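Local coordinates for plasmodesmata-located protein 8 (Arabidopsis thaliana, PDB 6GRF) that probably modulates cell-to-cell trafficking through plasmodesmata, using an extracellular region built from two tandem DUF26 (Gnk2-homologous) domains, at residues D119-V132 and L193-Q206. Sequence-based numbering, arbitrary orientation.
Sequences DTSLRYKKCSSKSV and LCGSAVAAEVYLAQ
Tyr124 and Tyr203 sit next to each other on one face of an antiparallel strand pair, their side chains side by side and pointing the same way. These two rings do not stack on each other: Tyr203 CD2 comes to the edge of the Tyr124 ring, in its plane, 3.8 Å from Tyr124 CD2. Glu201 rises from the same face with CG between its backbone N and carbonyl carbon (chi1 47°), a turn that brings the carboxylate beside both rings. Its OE1 takes a hydrogen bond from Tyr203 OH, which approaches from above the carboxylate plane, while OE2 lies at the edge of the Tyr124 ring, 3.8 Å from Tyr124 CE2, the two planes 67° apart. Lys126 runs alongside Glu201, but its NZ stays 6.2 Å from Glu201 OE2.

Between strands 122-127 and 199-204 the backbones pair regularly except at a classic beta bulge, where Arg123 N (2.8 Å) and Tyr124 N both donate to Tyr203 O. At the bulge the Arg123 side chain heads for the end of strand 199-204, where Ala205 CB lies over the centre of one guanidinium face. The same methyl packs on the carboxylate of Asp119, 3.4 Å from Asp119 CG; that carboxylate closes an Asx turn through Ser121 N.

On the other face, Leu122 and Leu193 meet tip to tip, and Lys125 CD rests on Leu193 CD1. The Cys127–Cys194 disulfide (chi3 -72°) ties the edge strand to the first residue past helix 176-193. Beyond it a separate short bridge pairs Ser131 with Ala197, and Val132 and Val198 cross at about a right angle.

Strand 122-127 is an outer strand of the second domain's five-stranded sheet. Strand 207-213 flanks 199-204 on its other side, Tyr208 stacking with Tyr203; Leu190 of helix 176-193 packs against Ala200 and Val202, and Ile9 of strand 8-13 in the first domain touches both tyrosines.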
ATOM      1  N   ASP A 119     -10.214   4.011   5.438  1.00 37.36           N
ATOM      2  CA  ASP A 119      -9.146   4.615   6.211  1.00 37.57           C
ATOM      3  C   ASP A 119      -8.228   5.386   5.249  1.00 36.76           C
ATOM      4  O   ASP A 119      -7.481   4.791   4.445  1.00 34.75           O
ATOM      5  CB  ASP A 119      -8.378   3.555   6.998  1.00 37.97           C
ATOM      6  CG  ASP A 119      -7.351   4.130   7.953  1.00 39.13           C
ATOM      7  OD1 ASP A 119      -7.136   5.357   7.902  1.00 40.82           O
ATOM      8  OD2 ASP A 119      -6.795   3.353   8.755  1.00 39.74           O
ATOM      9  N   THR A 120      -8.277   6.716   5.348  1.00 36.64           N
ATOM     10  CA  THR A 120      -7.556   7.582   4.433  1.00 36.42           C
ATOM     11  C   THR A 120      -6.368   8.248   5.138  1.00 36.78           C
ATOM     12  O   THR A 120      -5.840   9.214   4.625  1.00 36.86           O
ATOM     13  CB  THR A 120      -8.497   8.647   3.859  1.00 36.89           C
ATOM     14  OG1 THR A 120      -8.885   9.517   4.920  1.00 38.02           O
ATOM     15  CG2 THR A 120      -9.737   8.061   3.222  1.00 37.18           C
ATOM     16  N   SER A 121      -5.954   7.749   6.309  1.00 37.14           N
ATOM     17  CA  SER A 121      -4.856   8.389   7.024  1.00 37.97           C
ATOM     18  C   SER A 121      -3.582   8.246   6.191  1.00 36.82           C
ATOM     19  O   SER A 121      -3.411   7.268   5.486  1.00 35.83           O
ATOM     20  CB  SER A 121      -4.674   7.865   8.430  1.00 38.80           C
ATOM     21  OG  SER A 121      -5.033   6.504   8.520  1.00 38.52           O
ATOM     22  N   LEU A 122      -2.722   9.263   6.272  1.00 37.71           N
ATOM     23  CA  LEU A 122      -1.469   9.308   5.556  1.00 37.23           C
ATOM     24  C   LEU A 122      -0.467   8.340   6.193  1.00 36.88           C
ATOM     25  O   LEU A 122      -0.158   8.449   7.361  1.00 37.55           O
ATOM     26  CB  LEU A 122      -0.939  10.745   5.598  1.00 38.81           C
ATOM     27  CG  LEU A 122       0.447  10.946   4.986  1.00 39.11           C
ATOM     28  CD1 LEU A 122       0.472  10.451   3.549  1.00 37.82           C
ATOM     29  CD2 LEU A 122       0.863  12.410   5.073  1.00 40.58           C
ATOM     30  N   ARG A 123       0.068   7.426   5.389  1.00 36.02           N
ATOM     31  CA  ARG A 123       1.059   6.463   5.856  1.00 36.44           C
ATOM     32  C   ARG A 123       2.466   6.917   5.469  1.00 36.29           C
ATOM     33  O   ARG A 123       3.374   6.819   6.275  1.00 37.03           O
ATOM     34  CB  ARG A 123       0.760   5.073   5.290  1.00 36.55           C
ATOM     35  CG  ARG A 123      -0.444   4.411   5.942  1.00 38.08           C
ATOM     36  CD  ARG A 123      -0.302   4.348   7.451  1.00 40.45           C
ATOM     37  NE  ARG A 123      -0.949   3.167   7.995  1.00 42.84           N
ATOM     38  CZ  ARG A 123      -2.058   3.164   8.730  1.00 44.01           C
ATOM     39  NH1 ARG A 123      -2.634   4.296   9.092  1.00 46.55           N
ATOM     40  NH2 ARG A 123      -2.584   2.015   9.103  1.00 44.18           N
ATOM     41  N   TYR A 124       2.630   7.407   4.236  1.00 34.43           N
ATOM     42  CA  TYR A 124       3.931   7.804   3.732  1.00 34.83           C
ATOM     43  C   TYR A 124       3.747   8.695   2.492  1.00 34.25           C
ATOM     44  O   TYR A 124       2.830   8.510   1.704  1.00 32.31           O
ATOM     45  CB  TYR A 124       4.795   6.571   3.431  1.00 34.38           C
ATOM     46  CG  TYR A 124       6.149   6.875   2.842  1.00 35.25           C
ATOM     47  CD1 TYR A 124       7.161   7.421   3.620  1.00 37.30           C
ATOM     48  CD2 TYR A 124       6.424   6.638   1.504  1.00 35.07           C
ATOM     49  CE1 TYR A 124       8.409   7.715   3.093  1.00 38.59           C
ATOM     50  CE2 TYR A 124       7.668   6.928   0.958  1.00 36.22           C
ATOM     51  CZ  TYR A 124       8.662   7.468   1.757  1.00 38.25           C
ATOM     52  OH  TYR A 124       9.884   7.775   1.231  1.00 40.85           O
ATOM     53  N   LYS A 125       4.639   9.677   2.347  1.00 35.72           N
ATOM     54  CA  LYS A 125       4.673  10.526   1.176  1.00 36.80           C
ATOM     55  C   LYS A 125       6.120  10.926   0.894  1.00 38.31           C
ATOM     56  O   LYS A 125       6.935  11.028   1.805  1.00 39.08           O
ATOM     57  CB  LYS A 125       3.813  11.778   1.371  1.00 37.75           C
ATOM     58  CG  LYS A 125       4.315  12.750   2.429  1.00 40.15           C
ATOM     59  CD  LYS A 125       4.604  14.113   1.868  1.00 41.87           C
ATOM     60  CE  LYS A 125       5.305  15.010   2.865  1.00 44.78           C
ATOM     61  NZ  LYS A 125       6.741  15.168   2.537  1.00 46.60           N
ATOM     62  N   LYS A 126       6.414  11.126  -0.389  1.00 38.77           N
ATOM     63  CA  LYS A 126       7.690  11.624  -0.833  1.00 41.28           C
ATOM     64  C   LYS A 126       7.444  12.540  -2.034  1.00 40.52           C
ATOM     65  O   LYS A 126       6.808  12.116  -2.992  1.00 38.50           O
ATOM     66  CB  LYS A 126       8.593  10.446  -1.199  1.00 42.81           C
ATOM     67  CG  LYS A 126      10.065  10.788  -1.380  1.00 46.25           C
ATOM     68  CD  LYS A 126      10.848   9.633  -1.982  1.00 48.50           C
ATOM     69  CE  LYS A 126      12.234   9.464  -1.400  1.00 51.02           C
ATOM     70  NZ  LYS A 126      13.136  10.541  -1.864  1.00 53.84           N
ATOM     71  N   CYS A 127       7.888  13.797  -1.919  1.00 42.21           N
ATOM     72  CA  CYS A 127       7.964  14.733  -3.029  1.00 42.86           C
ATOM     73  C   CYS A 127       9.405  14.742  -3.545  1.00 44.08           C
ATOM     74  O   CYS A 127      10.345  14.780  -2.760  1.00 44.35           O
ATOM     75  CB  CYS A 127       7.603  16.167  -2.646  1.00 44.85           C
ATOM     76  SG  CYS A 127       6.205  16.364  -1.504  1.00 47.51           S
ATOM     77  N   SER A 128       9.556  14.730  -4.872  1.00 44.43           N
ATOM     78  CA  SER A 128      10.838  14.936  -5.532  1.00 46.12           C
ATOM     79  C   SER A 128      11.471  16.237  -5.027  1.00 47.68           C
ATOM     80  O   SER A 128      10.786  17.198  -4.685  1.00 47.37           O
ATOM     81  CB  SER A 128      10.676  14.969  -7.024  1.00 46.08           C
ATOM     82  OG  SER A 128      11.905  15.295  -7.650  1.00 49.49           O
ATOM     83  N   SER A 129      12.799  16.242  -4.973  1.00 50.24           N
ATOM     84  CA  SER A 129      13.551  17.411  -4.575  1.00 53.42           C
ATOM     85  C   SER A 129      13.509  18.460  -5.699  1.00 53.66           C
ATOM     86  O   SER A 129      13.524  19.656  -5.424  1.00 54.32           O
ATOM     87  CB  SER A 129      14.952  17.030  -4.211  1.00 55.65           C
ATOM     88  OG  SER A 129      15.758  18.183  -4.093  1.00 59.74           O
ATOM     89  N   LYS A 130      13.435  17.992  -6.952  1.00 52.95           N
ATOM     90  CA  LYS A 130      13.307  18.867  -8.133  1.00 53.60           C
ATOM     91  C   LYS A 130      11.852  19.338  -8.292  1.00 51.15           C
ATOM     92  O   LYS A 130      10.912  18.526  -8.344  1.00 47.98           O
ATOM     93  CB  LYS A 130      13.776  18.152  -9.406  1.00 54.87           C
ATOM     94  CG  LYS A 130      15.106  18.636  -9.970  1.00 59.08           C
ATOM     95  CD  LYS A 130      16.319  18.367  -9.084  1.00 61.54           C
ATOM     96  CE  LYS A 130      17.578  19.008  -9.630  1.00 64.79           C
ATOM     97  NZ  LYS A 130      18.772  18.690  -8.812  1.00 67.62           N
ATOM     98  N   SER A 131      11.692  20.664  -8.368  1.00 51.08           N
ATOM     99  CA  SER A 131      10.426  21.338  -8.615  1.00 49.66           C
ATOM    100  C   SER A 131      10.385  21.857 -10.056  1.00 48.78           C
ATOM    101  O   SER A 131      11.405  22.246 -10.609  1.00 49.42           O
ATOM    102  CB  SER A 131      10.221  22.470  -7.648  1.00 51.14           C
ATOM    103  OG  SER A 131       9.834  21.975  -6.380  1.00 51.55           O
ATOM    104  N   VAL A 132       9.183  21.845 -10.636  1.00 46.65           N
ATOM    105  CA  VAL A 132       8.882  22.490 -11.895  1.00 46.90           C
ATOM    106  C   VAL A 132       8.423  23.918 -11.571  1.00 48.22           C
ATOM    107  O   VAL A 132       7.648  24.140 -10.634  1.00 47.53           O
ATOM    108  CB  VAL A 132       7.816  21.713 -12.698  1.00 44.91           C
ATOM    109  CG1 VAL A 132       7.593  22.310 -14.075  1.00 44.88           C
ATOM    110  CG2 VAL A 132       8.155  20.241 -12.827  1.00 44.06           C
ATOM    111  N   LEU A 193       0.583  18.650  -0.442  1.00 40.89           N
ATOM    112  CA  LEU A 193       1.903  18.432   0.197  1.00 41.66           C
ATOM    113  C   LEU A 193       3.064  18.614  -0.797  1.00 41.74           C
ATOM    114  O   LEU A 193       4.165  18.976  -0.388  1.00 43.45           O
ATOM    115  CB  LEU A 193       1.942  17.026   0.802  1.00 40.68           C
ATOM    116  CG  LEU A 193       0.888  16.725   1.871  1.00 40.82           C
ATOM    117  CD1 LEU A 193       0.940  15.256   2.273  1.00 39.61           C
ATOM    118  CD2 LEU A 193       1.062  17.613   3.092  1.00 42.32           C
ATOM    119  N   CYS A 194       2.835  18.322  -2.081  1.00 40.35           N
ATOM    120  CA  CYS A 194       3.891  18.310  -3.092  1.00 41.42           C
ATOM    121  C   CYS A 194       3.521  19.243  -4.253  1.00 41.52           C
ATOM    122  O   CYS A 194       3.476  18.823  -5.401  1.00 41.10           O
ATOM    123  CB  CYS A 194       4.088  16.912  -3.659  1.00 40.84           C
ATOM    124  SG  CYS A 194       4.456  15.661  -2.405  1.00 42.27           S
ATOM    125  N   GLY A 195       3.240  20.505  -3.933  1.00 42.29           N
ATOM    126  CA  GLY A 195       2.609  21.414  -4.869  1.00 42.37           C
ATOM    127  C   GLY A 195       3.306  21.465  -6.222  1.00 41.67           C
ATOM    128  O   GLY A 195       2.627  21.396  -7.251  1.00 42.90           O
ATOM    129  N   SER A 196       4.641  21.596  -6.222  1.00 40.96           N
ATOM    130  CA  SER A 196       5.403  21.954  -7.436  1.00 40.64           C
ATOM    131  C   SER A 196       6.334  20.822  -7.903  1.00 38.94           C
ATOM    132  O   SER A 196       7.114  21.012  -8.836  1.00 39.24           O
ATOM    133  CB  SER A 196       6.195  23.211  -7.202  1.00 42.92           C
ATOM    134  OG  SER A 196       5.395  24.217  -6.600  1.00 44.40           O
ATOM    135  N   ALA A 197       6.268  19.654  -7.261  1.00 37.02           N
ATOM    136  CA  ALA A 197       7.248  18.576  -7.488  1.00 36.41           C
ATOM    137  C   ALA A 197       7.065  17.970  -8.885  1.00 35.10           C
ATOM    138  O   ALA A 197       5.940  17.847  -9.364  1.00 33.55           O
ATOM    139  CB  ALA A 197       7.084  17.515  -6.436  1.00 35.69           C
ATOM    140  N   VAL A 198       8.174  17.549  -9.503  1.00 35.50           N
ATOM    141  CA  VAL A 198       8.147  16.903 -10.821  1.00 35.27           C
ATOM    142  C   VAL A 198       7.610  15.474 -10.687  1.00 33.77           C
ATOM    143  O   VAL A 198       7.153  14.880 -11.668  1.00 32.49           O
ATOM    144  CB  VAL A 198       9.534  16.915 -11.497  1.00 37.21           C
ATOM    145  CG1 VAL A 198      10.492  15.896 -10.904  1.00 37.97           C
ATOM    146  CG2 VAL A 198       9.418  16.711 -12.996  1.00 37.43           C
ATOM    147  N   ALA A 199       7.716  14.934  -9.467  1.00 33.39           N
ATOM    148  CA  ALA A 199       7.340  13.588  -9.147  1.00 32.50           C
ATOM    149  C   ALA A 199       7.019  13.518  -7.653  1.00 32.10           C
ATOM    150  O   ALA A 199       7.715  14.104  -6.850  1.00 32.88           O
ATOM    151  CB  ALA A 199       8.455  12.641  -9.515  1.00 33.24           C
ATOM    152  N   ALA A 200       5.954  12.801  -7.307  1.00 31.19           N
ATOM    153  CA  ALA A 200       5.610  12.584  -5.912  1.00 31.57           C
ATOM    154  C   ALA A 200       4.803  11.294  -5.750  1.00 31.06           C
ATOM    155  O   ALA A 200       4.257  10.786  -6.706  1.00 30.21           O
ATOM    156  CB  ALA A 200       4.841  13.764  -5.395  1.00 31.62           C
ATOM    157  N   GLU A 201       4.733  10.799  -4.509  1.00 32.61           N
ATOM    158  CA  GLU A 201       3.958   9.608  -4.160  1.00 32.70           C
ATOM    159  C   GLU A 201       3.290   9.838  -2.800  1.00 31.49           C
ATOM    160  O   GLU A 201       3.882  10.413  -1.911  1.00 31.72           O
ATOM    161  CB  GLU A 201       4.831   8.349  -4.203  1.00 34.94           C
ATOM    162  CG  GLU A 201       6.189   8.455  -3.516  1.00 39.14           C
ATOM    163  CD  GLU A 201       7.061   7.196  -3.605  1.00 42.38           C
ATOM    164  OE1 GLU A 201       6.736   6.303  -4.439  1.00 45.08           O
ATOM    165  OE2 GLU A 201       8.069   7.087  -2.841  1.00 45.30           O
ATOM    166  N   VAL A 202       2.025   9.424  -2.689  1.00 30.19           N
ATOM    167  CA  VAL A 202       1.298   9.419  -1.437  1.00 30.28           C
ATOM    168  C   VAL A 202       0.692   8.032  -1.199  1.00 29.55           C
ATOM    169  O   VAL A 202      -0.009   7.471  -2.062  1.00 28.31           O
ATOM    170  CB  VAL A 202       0.216  10.510  -1.419  1.00 30.11           C
ATOM    171  CG1 VAL A 202      -0.839  10.245  -0.358  1.00 30.11           C
ATOM    172  CG2 VAL A 202       0.842  11.877  -1.227  1.00 31.64           C
ATOM    173  N   TYR A 203       0.955   7.495  -0.002  1.00 29.51           N
ATOM    174  CA  TYR A 203       0.452   6.201   0.416  1.00 28.96           C
ATOM    175  C   TYR A 203      -0.457   6.401   1.628  1.00 28.61           C
ATOM    176  O   TYR A 203      -0.012   6.900   2.651  1.00 29.07           O
ATOM    177  CB  TYR A 203       1.600   5.261   0.765  1.00 29.58           C
ATOM    178  CG  TYR A 203       2.491   4.914  -0.397  1.00 30.46           C
ATOM    179  CD1 TYR A 203       2.294   3.755  -1.121  1.00 30.34           C
ATOM    180  CD2 TYR A 203       3.534   5.742  -0.766  1.00 31.00           C
ATOM    181  CE1 TYR A 203       3.104   3.430  -2.194  1.00 30.84           C
ATOM    182  CE2 TYR A 203       4.351   5.436  -1.838  1.00 31.80           C
ATOM    183  CZ  TYR A 203       4.127   4.281  -2.557  1.00 31.40           C
ATOM    184  OH  TYR A 203       4.931   3.966  -3.605  1.00 33.31           O
ATOM    185  N   LEU A 204      -1.733   6.051   1.464  1.00 27.58           N
ATOM    186  CA  LEU A 204      -2.678   6.033   2.557  1.00 28.31           C
ATOM    187  C   LEU A 204      -2.850   4.586   3.019  1.00 27.95           C
ATOM    188  O   LEU A 204      -2.268   3.680   2.447  1.00 27.05           O
ATOM    189  CB  LEU A 204      -4.004   6.635   2.086  1.00 28.09           C
ATOM    190  CG  LEU A 204      -3.896   8.007   1.425  1.00 28.15           C
ATOM    191  CD1 LEU A 204      -5.278   8.576   1.170  1.00 28.13           C
ATOM    192  CD2 LEU A 204      -3.066   8.961   2.273  1.00 28.71           C
ATOM    193  N   ALA A 205      -3.652   4.395   4.067  1.00 29.61           N
ATOM    194  CA  ALA A 205      -3.853   3.075   4.671  1.00 29.88           C
ATOM    195  C   ALA A 205      -4.349   2.051   3.637  1.00 29.27           C
ATOM    196  O   ALA A 205      -3.906   0.907   3.670  1.00 29.30           O
ATOM    197  CB  ALA A 205      -4.801   3.190   5.839  1.00 31.02           C
ATOM    198  N   GLN A 206      -5.235   2.456   2.714  1.00 29.05           N
ATOM    199  CA  GLN A 206      -5.942   1.489   1.845  1.00 28.80           C
ATOM    200  C   GLN A 206      -5.757   1.775   0.335  1.00 28.49           C
ATOM    201  O   GLN A 206      -6.376   1.100  -0.505  1.00 26.94           O
ATOM    202  CB  GLN A 206      -7.422   1.491   2.218  1.00 29.53           C
ATOM    203  CG  GLN A 206      -7.709   0.993   3.633  1.00 30.59           C
ATOM    204  CD  GLN A 206      -7.950  -0.497   3.669  1.00 30.82           C
ATOM    205  OE1 GLN A 206      -7.218  -1.273   3.065  1.00 31.11           O
ATOM    206  NE2 GLN A 206      -9.005  -0.903   4.360  1.00 31.15           N
TER